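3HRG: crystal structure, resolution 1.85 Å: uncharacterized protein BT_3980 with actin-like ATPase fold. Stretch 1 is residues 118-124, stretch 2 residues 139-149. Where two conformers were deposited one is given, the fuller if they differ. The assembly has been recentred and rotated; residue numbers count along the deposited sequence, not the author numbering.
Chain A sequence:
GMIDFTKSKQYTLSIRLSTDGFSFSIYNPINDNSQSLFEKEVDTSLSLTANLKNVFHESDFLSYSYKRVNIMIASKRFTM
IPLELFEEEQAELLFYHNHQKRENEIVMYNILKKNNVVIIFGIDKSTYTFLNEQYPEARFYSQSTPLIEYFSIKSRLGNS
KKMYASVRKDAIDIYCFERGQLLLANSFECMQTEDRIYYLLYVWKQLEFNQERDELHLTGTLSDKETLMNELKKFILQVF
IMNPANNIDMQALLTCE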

# COMPACT_ATOMS: atom_id res chain seq x y z
N VAL A 118 -12.51 7.22 -1.23
CA VAL A 118 -12.25 6.83 0.16
C VAL A 118 -11.81 5.41 0.17
O VAL A 118 -12.35 4.60 -0.56
N ILE A 119 -10.81 5.10 0.99
CA ILE A 119 -10.33 3.75 1.17
C ILE A 119 -10.70 3.36 2.61
O ILE A 119 -10.27 4.03 3.56
N ILE A 120 -11.55 2.32 2.74
CA ILE A 120 -11.99 1.76 4.01
C ILE A 120 -11.11 0.53 4.20
O ILE A 120 -10.96 -0.25 3.27
N PHE A 121 -10.48 0.39 5.37
CA PHE A 121 -9.49 -0.67 5.58
C PHE A 121 -9.51 -1.24 7.00
O PHE A 121 -9.84 -0.58 7.97
N GLY A 122 -9.13 -2.50 7.11
CA GLY A 122 -9.11 -3.17 8.39
C GLY A 122 -7.71 -3.19 8.97
O GLY A 122 -6.72 -3.18 8.24
N ILE A 123 -7.65 -3.20 10.29
CA ILE A 123 -6.38 -3.34 10.98
C ILE A 123 -6.63 -4.26 12.18
O ILE A 123 -7.68 -4.18 12.85
N ASP A 124 -5.69 -5.16 12.45
CA ASP A 124 -5.83 -6.05 13.59
C ASP A 124 -5.94 -5.19 14.87
O ASP A 124 -5.15 -4.27 15.07
N ARG A 139 -0.86 8.62 12.53
CA ARG A 139 -1.84 8.65 11.47
C ARG A 139 -1.79 7.27 10.83
O ARG A 139 -0.71 6.79 10.44
N PHE A 140 -2.96 6.63 10.71
CA PHE A 140 -3.05 5.27 10.11
C PHE A 140 -3.57 5.30 8.68
O PHE A 140 -4.59 5.94 8.42
N TYR A 141 -2.86 4.60 7.79
CA TYR A 141 -3.26 4.53 6.39
C TYR A 141 -3.26 3.15 5.86
O TYR A 141 -2.50 2.31 6.31
N SER A 142 -4.13 2.92 4.89
CA SER A 142 -4.08 1.74 4.10
C SER A 142 -2.91 2.02 3.18
O SER A 142 -2.69 3.18 2.79
N GLN A 143 -2.13 1.00 2.82
CA GLN A 143 -1.03 1.19 1.87
C GLN A 143 -1.59 1.70 0.53
O GLN A 143 -0.92 2.47 -0.18
N SER A 144 -2.82 1.30 0.20
CA SER A 144 -3.50 1.76 -1.01
C SER A 144 -3.69 3.29 -1.10
O SER A 144 -3.71 3.83 -2.21
N THR A 145 -3.79 3.97 0.03
CA THR A 145 -4.00 5.43 0.04
C THR A 145 -2.84 6.23 -0.64
O THR A 145 -3.09 6.92 -1.65
N PRO A 146 -1.60 6.14 -0.13
CA PRO A 146 -0.53 6.82 -0.85
C PRO A 146 -0.28 6.24 -2.26
O PRO A 146 0.14 6.99 -3.12
N LEU A 147 -0.51 4.94 -2.48
CA LEU A 147 -0.27 4.36 -3.80
C LEU A 147 -1.22 4.98 -4.85
O LEU A 147 -0.78 5.34 -5.93
N ILE A 148 -2.48 5.14 -4.49
CA ILE A 148 -3.46 5.74 -5.40
C ILE A 148 -3.12 7.18 -5.70
O ILE A 148 -3.14 7.58 -6.86
N GLU A 149 -2.74 7.95 -4.67
CA GLU A 149 -2.36 9.35 -4.93
C GLU A 149 -1.15 9.45 -5.88
O GLU A 149 -1.12 10.27 -6.80

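Alternation along strand 118-124 decides which side chains take part. The CA-to-CB bonds of Ile 119, Phe 121 and Ile 123 point toward the second stretch, while those of Val 118 and Ile 120 point away and make no contact with it. No hydrogen bond crosses between the stretches, so the fit, which buries 355 Å² in total, rests on shape.

Ile 119 fills the bend where strand 139-142 gives way to the helix. With chi1 and chi2 both m, its CG2 lies 3.6 Å from Ser 142 CB and 4.4 Å from Ser 144 CB, and its CD1 extends to CD1 of Ile 148, 3.5 Å away. Ile 148, one helical turn beyond Ser 144, adopts chi1 m and chi2 t; Ile 148 N donates a backbone hydrogen bond to Ser 144 O at 2.9 Å. The CA-to-CB bond of Thr 145 (chi1 m) points sideways, yet OG1 comes within 3.7 Å of Ile 119 CB; that oxygen is hydrogen-bonded elsewhere in the structure.

Phe 121, at chi1 68° (p), lays its ring along the backbone of the second strand. Ser 142 N, 3.7 Å from CE1, and Tyr 141 C, 3.7 Å from CZ, lie over one face; Phe 140 O sits at the ring edge, 3.6 Å from CZ. Ser 142, chi1 t, also presents its CB to this ring: CB stands 4.1 Å from the centroid of the Phe 121 ring (CG to CZ), 30° off the normal, an off-centre CH-pi contact. The same CB thus meets both Ile 119 and Phe 121.

At the far end, Ile 123 is extended, both chi angles t, and brings CD1 to 3.8 Å from CD2 of Phe 140, whose chi1 is m. The approach to that ring is oblique. Tyr 141 points its CB away, contributing backbone rather than its ring.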

# COMPACT_ATOMS: atom_id res chain seq x y z
CB VAL A 118 -13.52 6.96 1.01
CG1 VAL A 118 -13.28 6.46 2.49
CG2 VAL A 118 -14.00 8.37 0.97
CB ILE A 119 -8.81 3.64 1.01
CG1 ILE A 119 -8.37 4.04 -0.42
CG2 ILE A 119 -8.32 2.18 1.36
CD1 ILE A 119 -8.85 3.08 -1.49
CB ILE A 120 -13.47 1.38 4.00
CG1 ILE A 120 -14.36 2.55 3.54
CG2 ILE A 120 -13.87 0.91 5.38
CD1 ILE A 120 -15.86 2.13 3.22
CB PHE A 121 -8.07 -0.17 5.20
CG PHE A 121 -7.51 0.90 6.11
CD1 PHE A 121 -7.83 2.24 5.94
CD2 PHE A 121 -6.63 0.57 7.15
CE1 PHE A 121 -7.30 3.23 6.78
CE2 PHE A 121 -6.11 1.55 7.99
CZ PHE A 121 -6.44 2.89 7.78
CB ILE A 123 -5.80 -1.98 11.42
CG1 ILE A 123 -4.40 -2.13 12.05
CG2 ILE A 123 -6.74 -1.27 12.42
CD1 ILE A 123 -3.78 -0.78 12.45
CB ASP A 124 -4.63 -6.97 13.65
CG ASP A 124 -4.64 -7.83 14.86
OD1 ASP A 124 -5.54 -8.71 15.04
OD2 ASP A 124 -3.75 -7.58 15.67
CB ARG A 139 -1.56 9.76 10.47
CG ARG A 139 -1.47 11.12 11.15
CD ARG A 139 -1.46 12.27 10.17
NE ARG A 139 -0.65 12.01 8.99
CZ ARG A 139 -0.36 12.92 8.07
NH1 ARG A 139 -0.76 14.18 8.24
NH2 ARG A 139 0.36 12.58 7.00
CB PHE A 140 -3.98 4.40 10.92
CG PHE A 140 -3.46 4.06 12.28
CD1 PHE A 140 -3.59 4.96 13.31
CD2 PHE A 140 -2.81 2.85 12.50
CE1 PHE A 140 -3.09 4.67 14.57
CE2 PHE A 140 -2.30 2.55 13.77
CZ PHE A 140 -2.46 3.44 14.79
CB TYR A 141 -2.25 5.26 5.50
CG TYR A 141 -2.10 6.73 5.82
CD1 TYR A 141 -2.91 7.68 5.21
CD2 TYR A 141 -1.14 7.15 6.72
CE1 TYR A 141 -2.78 9.02 5.51
CE2 TYR A 141 -1.00 8.48 7.03
CZ TYR A 141 -1.82 9.41 6.42
OH TYR A 141 -1.64 10.70 6.74
CB SER A 142 -5.33 1.62 3.20
OG SER A 142 -5.21 0.59 2.21
CB GLN A 143 -0.24 -0.10 1.69
CG GLN A 143 0.88 0.00 0.67
CD GLN A 143 1.53 -1.28 0.35
OE1 GLN A 143 0.86 -2.28 0.09
NE2 GLN A 143 2.87 -1.27 0.28
CB SER A 144 -4.83 1.08 -1.15
OG SER A 144 -4.68 -0.31 -1.38
CB THR A 145 -4.35 5.90 1.43
OG1 THR A 145 -5.58 5.25 1.82
CG2 THR A 145 -4.48 7.43 1.50
CB PRO A 146 0.71 6.57 0.04
CG PRO A 146 0.30 5.41 0.93
CD PRO A 146 -1.11 5.60 1.16
CB LEU A 147 -0.36 2.84 -3.79
CG LEU A 147 0.78 2.04 -3.16
CD1 LEU A 147 0.55 0.54 -3.29
CD2 LEU A 147 2.13 2.39 -3.77
CB ILE A 148 -4.88 5.66 -4.82
CG1 ILE A 148 -5.34 4.22 -4.88
CG2 ILE A 148 -5.84 6.58 -5.60
CD1 ILE A 148 -6.59 3.90 -4.10
CB GLU A 149 -2.06 10.09 -3.63
CG GLU A 149 -3.24 10.09 -2.71
CD GLU A 149 -3.14 11.06 -1.57
OE1 GLU A 149 -2.11 11.75 -1.43
OE2 GLU A 149 -4.14 11.14 -0.82